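Aryl acylamidase (bacterium CSBL00001, PDB 4YJ6) probably hydrolyses the amide bond of N-acylated aryl amines. Local coordinates at residues A[202-216]-A[238-252]. Sequence-based numbering, arbitrary orientation.
Sequences PSIGRVPFKSRPNAF and MNVLHGFDRRDPASL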
# COMPACT_ATOMS: atom_id res chain seq x y z
N PRO A 202 -3.08 2.46 7.98
CA PRO A 202 -3.43 2.76 9.38
C PRO A 202 -3.54 4.25 9.67
O PRO A 202 -3.05 5.09 8.89
CB PRO A 202 -2.22 2.19 10.19
CG PRO A 202 -1.33 1.52 9.21
CD PRO A 202 -1.69 2.01 7.82
N SER A 203 -4.14 4.58 10.82
CA SER A 203 -4.18 5.96 11.29
C SER A 203 -2.77 6.52 11.37
O SER A 203 -1.86 5.78 11.74
CB SER A 203 -4.76 5.99 12.72
OG SER A 203 -6.11 5.56 12.71
N ILE A 204 -2.60 7.83 11.17
CA ILE A 204 -1.27 8.39 11.40
C ILE A 204 -0.85 8.11 12.87
O ILE A 204 -1.63 8.27 13.82
CB ILE A 204 -1.19 9.91 10.99
CG1 ILE A 204 0.25 10.44 11.17
CG2 ILE A 204 -2.18 10.77 11.85
CD1 ILE A 204 1.33 9.77 10.21
N GLY A 205 0.41 7.70 13.04
CA GLY A 205 0.94 7.37 14.37
C GLY A 205 0.69 5.96 14.84
O GLY A 205 1.24 5.57 15.87
N ARG A 206 -0.14 5.20 14.14
CA ARG A 206 -0.47 3.84 14.55
C ARG A 206 0.70 2.89 14.31
O ARG A 206 1.05 2.10 15.18
CB ARG A 206 -1.72 3.36 13.76
CG ARG A 206 -2.21 1.95 14.16
CD ARG A 206 -2.72 1.93 15.61
NE ARG A 206 -3.95 2.71 15.69
CZ ARG A 206 -4.38 3.36 16.78
NH1 ARG A 206 -3.67 3.39 17.90
NH2 ARG A 206 -5.55 4.00 16.73
N VAL A 207 1.30 2.95 13.13
CA VAL A 207 2.53 2.18 12.81
C VAL A 207 3.68 3.18 12.67
O VAL A 207 3.56 4.20 12.00
CB VAL A 207 2.33 1.44 11.46
CG1 VAL A 207 3.62 0.68 11.00
CG2 VAL A 207 1.16 0.48 11.56
N PRO A 208 4.81 2.92 13.33
CA PRO A 208 5.91 3.89 13.25
C PRO A 208 6.34 4.14 11.81
O PRO A 208 6.33 3.21 11.00
CB PRO A 208 7.08 3.20 14.01
CG PRO A 208 6.44 2.14 14.87
CD PRO A 208 5.12 1.74 14.18
N PHE A 209 6.69 5.39 11.48
CA PHE A 209 7.30 5.68 10.20
C PHE A 209 8.57 6.47 10.48
O PHE A 209 8.49 7.48 11.18
CB PHE A 209 6.36 6.52 9.31
CG PHE A 209 6.79 6.51 7.86
CD1 PHE A 209 7.86 7.28 7.44
CD2 PHE A 209 6.18 5.64 6.97
CE1 PHE A 209 8.31 7.23 6.11
CE2 PHE A 209 6.61 5.58 5.62
CZ PHE A 209 7.68 6.38 5.19
N LYS A 210 9.71 5.99 9.99
CA LYS A 210 10.99 6.64 10.27
C LYS A 210 11.38 7.47 9.07
O LYS A 210 11.70 6.93 8.00
CB LYS A 210 12.06 5.56 10.58
CG LYS A 210 13.44 6.19 10.84
CD LYS A 210 14.55 5.19 11.24
CE LYS A 210 14.20 4.43 12.53
NZ LYS A 210 14.06 5.29 13.78
N SER A 211 11.30 8.79 9.25
CA SER A 211 11.76 9.74 8.25
C SER A 211 13.00 10.44 8.80
O SER A 211 12.89 11.22 9.73
CB SER A 211 10.67 10.78 7.97
OG SER A 211 9.59 10.18 7.28
N ARG A 212 14.16 10.16 8.23
CA ARG A 212 15.41 10.85 8.63
C ARG A 212 16.16 11.16 7.34
O ARG A 212 16.07 10.39 6.38
CB ARG A 212 16.26 9.98 9.56
CG ARG A 212 15.66 9.78 10.98
CD ARG A 212 15.44 11.11 11.68
NE ARG A 212 15.02 10.88 13.07
CZ ARG A 212 13.80 10.48 13.41
NH1 ARG A 212 12.87 10.26 12.47
NH2 ARG A 212 13.52 10.29 14.68
N PRO A 213 16.95 12.24 7.33
CA PRO A 213 17.32 13.06 8.48
C PRO A 213 16.29 14.07 8.92
O PRO A 213 16.52 14.68 9.97
CB PRO A 213 18.58 13.80 7.99
CG PRO A 213 18.42 13.86 6.51
CD PRO A 213 17.68 12.63 6.10
N ASN A 214 15.19 14.25 8.19
CA ASN A 214 14.22 15.25 8.59
C ASN A 214 12.88 14.61 9.02
O ASN A 214 12.11 14.18 8.17
CB ASN A 214 13.99 16.26 7.46
CG ASN A 214 13.09 17.38 7.87
OD1 ASN A 214 12.68 17.46 9.04
ND2 ASN A 214 12.75 18.26 6.94
N ALA A 215 12.62 14.57 10.33
CA ALA A 215 11.36 13.99 10.83
C ALA A 215 10.17 14.96 10.73
O ALA A 215 9.03 14.57 10.95
CB ALA A 215 11.54 13.54 12.30
N PHE A 216 10.48 16.22 10.47
CA PHE A 216 9.50 17.27 10.41
C PHE A 216 9.41 17.80 8.98
O PHE A 216 9.26 18.98 8.74
CB PHE A 216 9.86 18.37 11.44
CG PHE A 216 9.74 17.89 12.87
CD1 PHE A 216 8.51 17.87 13.50
CD2 PHE A 216 10.85 17.41 13.57
CE1 PHE A 216 8.38 17.40 14.80
CE2 PHE A 216 10.74 16.93 14.88
CZ PHE A 216 9.50 16.91 15.50
N MSE A 238 -1.25 -6.25 11.47
CA MSE A 238 -1.33 -4.98 12.20
C MSE A 238 -1.02 -5.16 13.67
O MSE A 238 -0.48 -4.26 14.28
CB MSE A 238 -2.74 -4.37 12.04
CG MSE A 238 -2.96 -3.79 10.66
SE MSE A 238 -1.63 -2.44 10.25
CE MSE A 238 -1.87 -1.18 11.73
N ASN A 239 -1.38 -6.30 14.25
CA ASN A 239 -0.99 -6.54 15.64
C ASN A 239 0.53 -6.52 15.82
O ASN A 239 1.00 -6.11 16.87
CB ASN A 239 -1.56 -7.86 16.15
CG ASN A 239 -2.97 -7.70 16.70
OD1 ASN A 239 -3.47 -6.58 16.82
ND2 ASN A 239 -3.58 -8.80 17.09
N VAL A 240 1.25 -6.94 14.80
CA VAL A 240 2.70 -6.87 14.82
C VAL A 240 3.21 -5.46 14.51
O VAL A 240 4.12 -4.98 15.16
CB VAL A 240 3.30 -7.90 13.82
CG1 VAL A 240 4.87 -7.69 13.60
CG2 VAL A 240 3.04 -9.32 14.35
N LEU A 241 2.63 -4.82 13.50
CA LEU A 241 3.20 -3.57 12.96
C LEU A 241 2.93 -2.39 13.85
O LEU A 241 3.78 -1.50 13.96
CB LEU A 241 2.60 -3.28 11.56
CG LEU A 241 3.13 -4.23 10.46
CD1 LEU A 241 2.30 -4.04 9.18
CD2 LEU A 241 4.63 -3.98 10.18
N HIS A 242 1.75 -2.31 14.45
CA HIS A 242 1.41 -1.08 15.20
C HIS A 242 2.19 -1.01 16.51
O HIS A 242 2.71 -2.03 17.02
CB HIS A 242 -0.11 -0.96 15.45
CG HIS A 242 -0.56 -1.63 16.72
ND1 HIS A 242 -0.68 -2.99 16.83
CD2 HIS A 242 -0.96 -1.11 17.90
CE1 HIS A 242 -1.11 -3.30 18.05
NE2 HIS A 242 -1.29 -2.17 18.71
N GLY A 243 2.27 0.20 17.06
CA GLY A 243 2.76 0.39 18.41
C GLY A 243 3.72 1.57 18.57
O GLY A 243 4.31 2.05 17.62
N PHE A 244 3.84 2.02 19.80
CA PHE A 244 4.62 3.20 20.14
C PHE A 244 6.09 3.09 19.71
O PHE A 244 6.74 2.04 19.90
CB PHE A 244 4.54 3.40 21.66
CG PHE A 244 5.31 4.58 22.16
CD1 PHE A 244 4.91 5.87 21.83
CD2 PHE A 244 6.44 4.41 22.97
CE1 PHE A 244 5.62 6.96 22.30
CE2 PHE A 244 7.16 5.51 23.44
CZ PHE A 244 6.75 6.78 23.13
N ASP A 245 6.62 4.18 19.16
CA ASP A 245 8.06 4.32 18.97
C ASP A 245 8.35 5.80 19.15
O ASP A 245 7.86 6.62 18.35
CB ASP A 245 8.44 3.87 17.56
CG ASP A 245 9.93 3.98 17.28
OD1 ASP A 245 10.62 4.75 17.97
OD2 ASP A 245 10.41 3.27 16.39
N ARG A 246 9.11 6.16 20.20
CA ARG A 246 9.32 7.56 20.50
C ARG A 246 10.00 8.31 19.35
O ARG A 246 9.89 9.53 19.27
CB ARG A 246 10.12 7.71 21.82
CG ARG A 246 11.59 7.14 21.77
CD ARG A 246 12.31 7.39 23.12
NE ARG A 246 11.54 6.77 24.20
CZ ARG A 246 11.63 5.49 24.57
NH1 ARG A 246 12.57 4.70 24.06
NH2 ARG A 246 10.80 5.02 25.49
N ARG A 247 10.67 7.58 18.45
CA ARG A 247 11.33 8.24 17.32
C ARG A 247 10.44 8.66 16.15
O ARG A 247 10.91 9.30 15.22
CB ARG A 247 12.54 7.40 16.86
CG ARG A 247 13.71 7.59 17.86
CD ARG A 247 14.99 6.94 17.44
NE ARG A 247 16.04 7.33 18.35
CZ ARG A 247 16.14 6.92 19.60
NH1 ARG A 247 15.23 6.02 20.06
NH2 ARG A 247 17.18 7.34 20.35
N ASP A 248 9.14 8.37 16.22
CA ASP A 248 8.22 8.87 15.20
C ASP A 248 7.39 9.94 15.89
O ASP A 248 6.71 9.67 16.85
CB ASP A 248 7.35 7.72 14.66
CG ASP A 248 6.24 8.20 13.75
OD1 ASP A 248 5.98 9.42 13.66
OD2 ASP A 248 5.57 7.33 13.15
N PRO A 249 7.53 11.18 15.46
CA PRO A 249 6.90 12.26 16.23
C PRO A 249 5.37 12.28 16.14
O PRO A 249 4.77 13.14 16.76
CB PRO A 249 7.45 13.53 15.57
CG PRO A 249 7.82 13.12 14.16
CD PRO A 249 8.31 11.67 14.30
N ALA A 250 4.76 11.40 15.36
CA ALA A 250 3.31 11.24 15.43
C ALA A 250 2.88 10.03 16.25
O ALA A 250 1.70 9.77 16.37
CB ALA A 250 2.75 11.11 14.00
N SER A 251 3.84 9.28 16.79
CA SER A 251 3.53 7.96 17.33
C SER A 251 2.50 8.01 18.45
O SER A 251 2.60 8.84 19.37
CB SER A 251 4.82 7.31 17.90
OG SER A 251 4.53 5.98 18.27
N LEU A 252 1.56 7.06 18.41
CA LEU A 252 0.55 6.92 19.45
C LEU A 252 0.97 5.89 20.49
O LEU A 252 1.39 4.80 20.15
CB LEU A 252 -0.75 6.40 18.80
CG LEU A 252 -1.23 7.29 17.66
CD1 LEU A 252 -2.43 6.62 16.96
CD2 LEU A 252 -1.65 8.68 18.14
O HOH W 1 3.95 4.45 16.17
O HOH W 2 3.07 6.98 12.16
O HOH W 3 1.38 3.33 17.84
O HOH W 4 11.48 6.94 13.42
O HOH W 5 13.12 3.82 16.12
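Leu-252 CD1 lies over one face of the Arg-206 guanidinium, 3.6 Å from Arg-206 NH1 and offset toward the rim; with Pro-208, these two residues bury the most surface. Chi1 of -177° sets Arg-206 CG beside its own carbonyl carbon, where it meets His-242 CB at 3.8 Å; bends at chi2 and chi3 shape the rest of the chain, whose NE forms a salt bridge with Asp-467. Arg-206 O accepts from Gly-243 N at 2.9 Å, just past the helix end, and Gly-205 O from Leu-252 N at 3.0 Å. A CB on Gly-205 would clash with Ala-250 O and Leu-252 CG and, at phi 86°, jam against the preceding carbonyl O.

The Pro-208 ring sits with CG and CD against Gly-243 O, and with CG 3.8 Å from Asp-245 CB. Beyond it, Asp-248 OD2 receives Phe-209 N at 2.8 Å from above the carboxylate plane, and a water lies within bonding distance of both OD2 and Val-207 O. Were an alanine here, Phe-209 N and Ala-250 N would probably lose their acceptor. Farther out, Arg-212 NH2 donates to a lone pair of Arg-247 O in the carbonyl plane, 2.8 Å away and nearly straight at 171°.

Within the amidase signature fold, one Asp-248 oxygen thus holds its own type I turn as an Asx turn, while the other accepts a backbone N-H from the neighbouring connection.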